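Side-chain contacts in PHB depolymerase (Penicillium funiculosum, PDB 2D81), which hydrolyses ester bonds of polyhydroxybutyrate, a microbial storage polyester, using a circularly permuted alpha/beta hydrolase fold: residues S33-V38 and G308-I313; N200-T205 and A304-Q309. One frame throughout, in Å; residues are numbered along the deposited sequence.

Contact 1: residues S33-V38 and G308-I313; sequences SDVFNV and GQVKQI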
loop_
_atom_site.group_PDB
_atom_site.type_symbol
_atom_site.label_atom_id
_atom_site.label_comp_id
_atom_site.label_asym_id
_atom_site.label_seq_id
_atom_site.Cartn_x
_atom_site.Cartn_y
_atom_site.Cartn_z
ATOM N N SER A 33 -4.728 12.318 -0.621
ATOM C CA SER A 33 -5.610 12.093 0.515
ATOM C C SER A 33 -7.076 12.313 0.140
ATOM O O SER A 33 -7.971 11.780 0.791
ATOM C CB SER A 33 -5.220 13.006 1.684
ATOM O OG SER A 33 -5.306 14.377 1.334
ATOM N N ASP A 34 -7.315 13.084 -0.918
ATOM C CA ASP A 34 -8.672 13.324 -1.396
ATOM C C ASP A 34 -9.263 12.100 -2.094
ATOM O O ASP A 34 -10.474 11.873 -2.051
ATOM C CB ASP A 34 -8.693 14.525 -2.352
ATOM C CG ASP A 34 -7.810 14.317 -3.571
ATOM O OD1 ASP A 34 -6.624 13.976 -3.397
ATOM O OD2 ASP A 34 -8.299 14.496 -4.709
ATOM N N VAL A 35 -8.405 11.313 -2.734
ATOM C CA VAL A 35 -8.832 10.104 -3.432
ATOM C C VAL A 35 -8.986 8.960 -2.437
ATOM O O VAL A 35 -9.981 8.231 -2.458
ATOM C CB VAL A 35 -7.805 9.692 -4.510
ATOM C CG1 VAL A 35 -8.212 8.370 -5.152
ATOM C CG2 VAL A 35 -7.704 10.780 -5.569
ATOM N N PHE A 36 -7.996 8.807 -1.563
ATOM C CA PHE A 36 -8.046 7.770 -0.541
ATOM C C PHE A 36 -8.654 8.338 0.734
ATOM O O PHE A 36 -7.977 8.546 1.741
ATOM C CB PHE A 36 -6.636 7.213 -0.316
ATOM C CG PHE A 36 -6.030 6.639 -1.567
ATOM C CD1 PHE A 36 -5.282 7.440 -2.428
ATOM C CD2 PHE A 36 -6.296 5.323 -1.940
ATOM C CE1 PHE A 36 -4.815 6.944 -3.646
ATOM C CE2 PHE A 36 -5.834 4.815 -3.156
ATOM C CZ PHE A 36 -5.093 5.629 -4.012
ATOM N N ASN A 37 -9.959 8.581 0.671
ATOM C CA ASN A 37 -10.622 9.450 1.632
ATOM C C ASN A 37 -11.091 8.772 2.913
ATOM O O ASN A 37 -11.471 9.451 3.865
ATOM C CB ASN A 37 -11.797 10.164 0.961
ATOM C CG ASN A 37 -12.520 9.286 -0.032
ATOM O OD1 ASN A 37 -12.914 8.164 0.284
ATOM N ND2 ASN A 37 -12.701 9.793 -1.249
ATOM N N VAL A 38 -11.064 7.443 2.953
ATOM C CA VAL A 38 -11.364 6.750 4.200
ATOM C C VAL A 38 -10.102 6.667 5.058
ATOM O O VAL A 38 -10.142 6.887 6.268
ATOM C CB VAL A 38 -11.896 5.322 3.949
ATOM C CG1 VAL A 38 -12.292 4.682 5.270
ATOM C CG2 VAL A 38 -13.091 5.368 3.015
ATOM N N GLY A 308 -5.286 6.509 -11.456
ATOM C CA GLY A 308 -6.054 6.374 -12.682
ATOM C C GLY A 308 -6.864 5.095 -12.689
ATOM O O GLY A 308 -8.008 5.070 -13.149
ATOM N N GLN A 309 -6.263 4.026 -12.178
ATOM C CA GLN A 309 -6.962 2.763 -12.003
ATOM C C GLN A 309 -8.146 2.942 -11.063
ATOM O O GLN A 309 -9.251 2.479 -11.342
ATOM C CB GLN A 309 -6.001 1.711 -11.442
ATOM C CG GLN A 309 -4.920 1.277 -12.428
ATOM C CD GLN A 309 -3.908 0.341 -11.804
ATOM O OE1 GLN A 309 -4.198 -0.320 -10.810
ATOM N NE2 GLN A 309 -2.714 0.269 -12.394
ATOM N N VAL A 310 -7.911 3.625 -9.948
ATOM C CA VAL A 310 -8.964 3.852 -8.969
ATOM C C VAL A 310 -10.110 4.651 -9.580
ATOM O O VAL A 310 -11.281 4.312 -9.399
ATOM C CB VAL A 310 -8.419 4.608 -7.740
ATOM C CG1 VAL A 310 -9.565 5.073 -6.859
ATOM C CG2 VAL A 310 -7.485 3.701 -6.957
ATOM N N LYS A 311 -9.769 5.716 -10.298
ATOM C CA LYS A 311 -10.778 6.589 -10.891
ATOM C C LYS A 311 -11.678 5.802 -11.838
ATOM O O LYS A 311 -12.886 6.039 -11.903
ATOM C CB LYS A 311 -10.108 7.727 -11.663
ATOM C CG LYS A 311 -9.209 8.632 -10.831
ATOM C CD LYS A 311 -9.986 9.715 -10.107
ATOM C CE LYS A 311 -9.035 10.704 -9.447
ATOM N NZ LYS A 311 -9.739 11.862 -8.832
ATOM N N GLN A 312 -11.083 4.868 -12.576
ATOM C CA GLN A 312 -11.837 4.043 -13.514
ATOM C C GLN A 312 -12.816 3.140 -12.771
ATOM O O GLN A 312 -13.991 3.053 -13.127
ATOM C CB GLN A 312 -10.878 3.200 -14.358
ATOM C CG GLN A 312 -11.544 2.142 -15.245
ATOM C CD GLN A 312 -12.583 2.715 -16.194
ATOM O OE1 GLN A 312 -12.619 3.920 -16.448
ATOM N NE2 GLN A 312 -13.429 1.845 -16.734
ATOM N N ILE A 313 -12.330 2.478 -11.726
ATOM C CA ILE A 313 -13.166 1.560 -10.964
ATOM C C ILE A 313 -14.361 2.259 -10.318
ATOM O O ILE A 313 -15.464 1.718 -10.309
ATOM C CB ILE A 313 -12.343 0.842 -9.875
ATOM C CG1 ILE A 313 -11.349 -0.118 -10.539
ATOM C CG2 ILE A 313 -13.267 0.095 -8.918
ATOM C CD1 ILE A 313 -10.313 -0.700 -9.598
#

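Contact 2: residues N200-T205 and A304-Q309; sequences NGMDTT and AAIVGQ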
loop_
_atom_site.group_PDB
_atom_site.type_symbol
_atom_site.label_atom_id
_atom_site.label_comp_id
_atom_site.label_asym_id
_atom_site.label_seq_id
_atom_site.Cartn_x
_atom_site.Cartn_y
_atom_site.Cartn_z
ATOM N N ASN A 200 6.464 3.553 -15.901
ATOM C CA ASN A 200 7.741 2.864 -15.855
ATOM C C ASN A 200 7.854 2.215 -14.477
ATOM O O ASN A 200 7.396 2.778 -13.480
ATOM C CB ASN A 200 8.879 3.862 -16.081
ATOM C CG ASN A 200 10.113 3.212 -16.664
ATOM O OD1 ASN A 200 10.045 2.531 -17.687
ATOM N ND2 ASN A 200 11.255 3.426 -16.022
ATOM N N GLY A 201 8.444 1.024 -14.426
ATOM C CA GLY A 201 8.557 0.314 -13.163
ATOM C C GLY A 201 7.313 -0.481 -12.809
ATOM O O GLY A 201 7.275 -1.150 -11.773
ATOM N N MET A 202 6.296 -0.407 -13.666
ATOM C CA MET A 202 5.076 -1.186 -13.477
ATOM C C MET A 202 4.886 -2.221 -14.582
ATOM O O MET A 202 5.228 -1.983 -15.740
ATOM C CB MET A 202 3.858 -0.258 -13.411
ATOM C CG MET A 202 3.814 0.610 -12.161
ATOM S SD MET A 202 2.404 1.735 -12.125
ATOM C CE MET A 202 1.063 0.609 -11.665
ATOM N N ASP A 203 4.343 -3.377 -14.210
ATOM C CA ASP A 203 4.193 -4.497 -15.133
ATOM C C ASP A 203 3.106 -4.193 -16.163
ATOM O O ASP A 203 2.398 -3.191 -16.055
ATOM C CB ASP A 203 3.837 -5.762 -14.344
ATOM C CG ASP A 203 4.176 -7.041 -15.092
ATOM O OD1 ASP A 203 4.031 -8.127 -14.494
ATOM O OD2 ASP A 203 4.587 -6.970 -16.269
ATOM N N THR A 204 2.982 -5.061 -17.161
ATOM C CA THR A 204 1.986 -4.891 -18.216
ATOM C C THR A 204 0.575 -5.135 -17.688
ATOM O O THR A 204 -0.405 -4.637 -18.248
ATOM C CB THR A 204 2.232 -5.880 -19.373
ATOM O OG1 THR A 204 2.148 -7.220 -18.873
ATOM C CG2 THR A 204 3.605 -5.665 -19.981
ATOM N N THR A 205 0.481 -5.909 -16.613
ATOM C CA THR A 205 -0.791 -6.472 -16.178
ATOM C C THR A 205 -0.998 -6.239 -14.684
ATOM O O THR A 205 -0.079 -6.427 -13.888
ATOM C CB THR A 205 -0.828 -7.993 -16.457
ATOM O OG1 THR A 205 -0.545 -8.232 -17.843
ATOM C CG2 THR A 205 -2.196 -8.572 -16.115
ATOM N N ALA A 304 0.155 8.258 -10.135
ATOM C CA ALA A 304 -0.838 8.698 -11.109
ATOM C C ALA A 304 -1.504 7.505 -11.799
ATOM O O ALA A 304 -2.705 7.532 -12.091
ATOM C CB ALA A 304 -0.184 9.608 -12.147
ATOM N N ALA A 305 -0.721 6.463 -12.056
ATOM C CA ALA A 305 -1.241 5.249 -12.682
ATOM C C ALA A 305 -2.222 4.545 -11.750
ATOM O O ALA A 305 -3.313 4.152 -12.162
ATOM C CB ALA A 305 -0.094 4.311 -13.035
ATOM N N ILE A 306 -1.824 4.388 -10.491
ATOM C CA ILE A 306 -2.686 3.769 -9.494
ATOM C C ILE A 306 -3.967 4.575 -9.292
ATOM O O ILE A 306 -5.059 4.012 -9.239
ATOM C CB ILE A 306 -1.941 3.616 -8.148
ATOM C CG1 ILE A 306 -0.740 2.679 -8.339
ATOM C CG2 ILE A 306 -2.883 3.050 -7.082
ATOM C CD1 ILE A 306 0.186 2.599 -7.130
ATOM N N VAL A 307 -3.836 5.893 -9.190
ATOM C CA VAL A 307 -5.006 6.752 -9.055
ATOM C C VAL A 307 -5.902 6.658 -10.288
ATOM O O VAL A 307 -7.127 6.717 -10.180
ATOM C CB VAL A 307 -4.593 8.225 -8.836
ATOM C CG1 VAL A 307 -5.822 9.129 -8.882
ATOM C CG2 VAL A 307 -3.896 8.363 -7.489
ATOM N N GLY A 308 -5.286 6.509 -11.456
ATOM C CA GLY A 308 -6.054 6.374 -12.682
ATOM C C GLY A 308 -6.864 5.095 -12.689
ATOM O O GLY A 308 -8.008 5.070 -13.149
ATOM N N GLN A 309 -6.263 4.026 -12.178
ATOM C CA GLN A 309 -6.962 2.763 -12.003
ATOM C C GLN A 309 -8.146 2.942 -11.063
ATOM O O GLN A 309 -9.251 2.479 -11.342
ATOM C CB GLN A 309 -6.001 1.711 -11.442
ATOM C CG GLN A 309 -4.920 1.277 -12.428
ATOM C CD GLN A 309 -3.908 0.341 -11.804
ATOM O OE1 GLN A 309 -4.198 -0.320 -10.810
ATOM N NE2 GLN A 309 -2.714 0.269 -12.394
#

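Contact 1: residues S33-V38 and G308-I313
Val35 and Val310 each set CG1 anti to the backbone N, with chi1 at 176° and 169°, and these two methyls meet across the contact. Val35 CG1 lies 4.0 Å from Val310 CG1, an ordinary van der Waals approach. The second methyl of each valine sits beside its own backbone N and serves another neighbour. On the loop side, Val35 CG2 faces Lys311. The lysine chain bends at chi2 (-83°) and then runs straight, crossing the valine at about a right angle. This brings Val35 CG2 to 4.0 Å from Lys311 NZ and 4.1 Å from Lys311 CE. The ammonium end packs against a methyl here, and no hydrogen bond crosses between the segments. Asp34 OD2 stands 5.1 Å from Lys311 NZ. This is too far for a salt bridge, although the opposite charges may still attract weakly.

On the helix side, Val310 CG2 approaches the far end of Phe36 obliquely, 4.3 Å from Phe36 CZ. Val35 CG1 also lies over one face of the Phe36 ring, toward its rim; both side chains touch Val310. Phe36 is the centre of an inverse gamma turn, with a weak bond from Asn37 N to Val35 O. Asn37 ND2 reaches back to Asp34 O (3.2 Å) and also bonds Pro10 O. These bonds are consistent with a fixed turn at Val35 and Phe36.

The contact joins the loop between helix 20-31 and strand 39-43 to helix 301-314. Beneath it runs the parallel part of the central sheet: Phe36 and Val310 both rest on Val13 of strand 13-18 and on Val225 of strand 221-227.

Contact 2: residues N200-T205 and A304-Q309
The flat group here is the Gln309 amide, and the methyl of Met202 meets its nitrogen end. Met202 CE is 3.9 Å from Gln309 NE2, approaching about 30° out of the amide plane. The two side chains come from opposite directions. The amide nitrogen spends a hydrogen bond on Tyr197 O, so the methyl packs beside an amide already held by the backbone. Around the same side chain are Phe191 of strand 187-192 and the loop residues Gln193 and Pro261.

Met202 is the residue of the 200-205 loop whose side chain reaches 304-309. Its chain is straight as far as SD and then bends at chi3 (77°). Met202 SD ends up 3.7 Å from Ala305 CB. The bend keeps the methyl close to the same alanine, with Met202 CE 4.1 Å from Ala305 CB. Met202 CE also comes within 4.3 Å of Ile306 CG1.

This is largely apolar packing of a strand connection on a helix of the alpha/beta hydrolase fold. The loop links the antiparallel strands 187-192 and 205-210 at one border of the central sheet. All four touching residues are buried.

The loop has its own polar ties. Thr204 N bonds Asp203 OD2 at 2.6 Å, from above the carboxylate plane. Asn200 O accepts a hydrogen bond from Gln302 NE2, earlier on helix 301-314. Backbone bonds join Gly201 to Ile264 and Asp203 to Gln262. Beyond Met202, Ile306 packs on Leu28 of helix 20-31 and on Val225 and Leu227 of strand 221-227.

Both contacts use helix 301-314, near the end of the chain. The loop 33-38 comes first in sequence, then the loop 200-205, and the helix closes both contacts. Their centres are about 13 Å apart, and they share Gly308 and Gln309. They also touch directly: Val35 CG2 of contact 1 packs 4.2 Å from Val307 CG1, which lies within the helix segment of contact 2. Contact 1 brings in the loop leading to the parallel strand 39-43. Contact 2 brings in the connection between the antiparallel strands 187-192 and 205-210. This C-terminal helix thus links loops from separate parts of the central sheet.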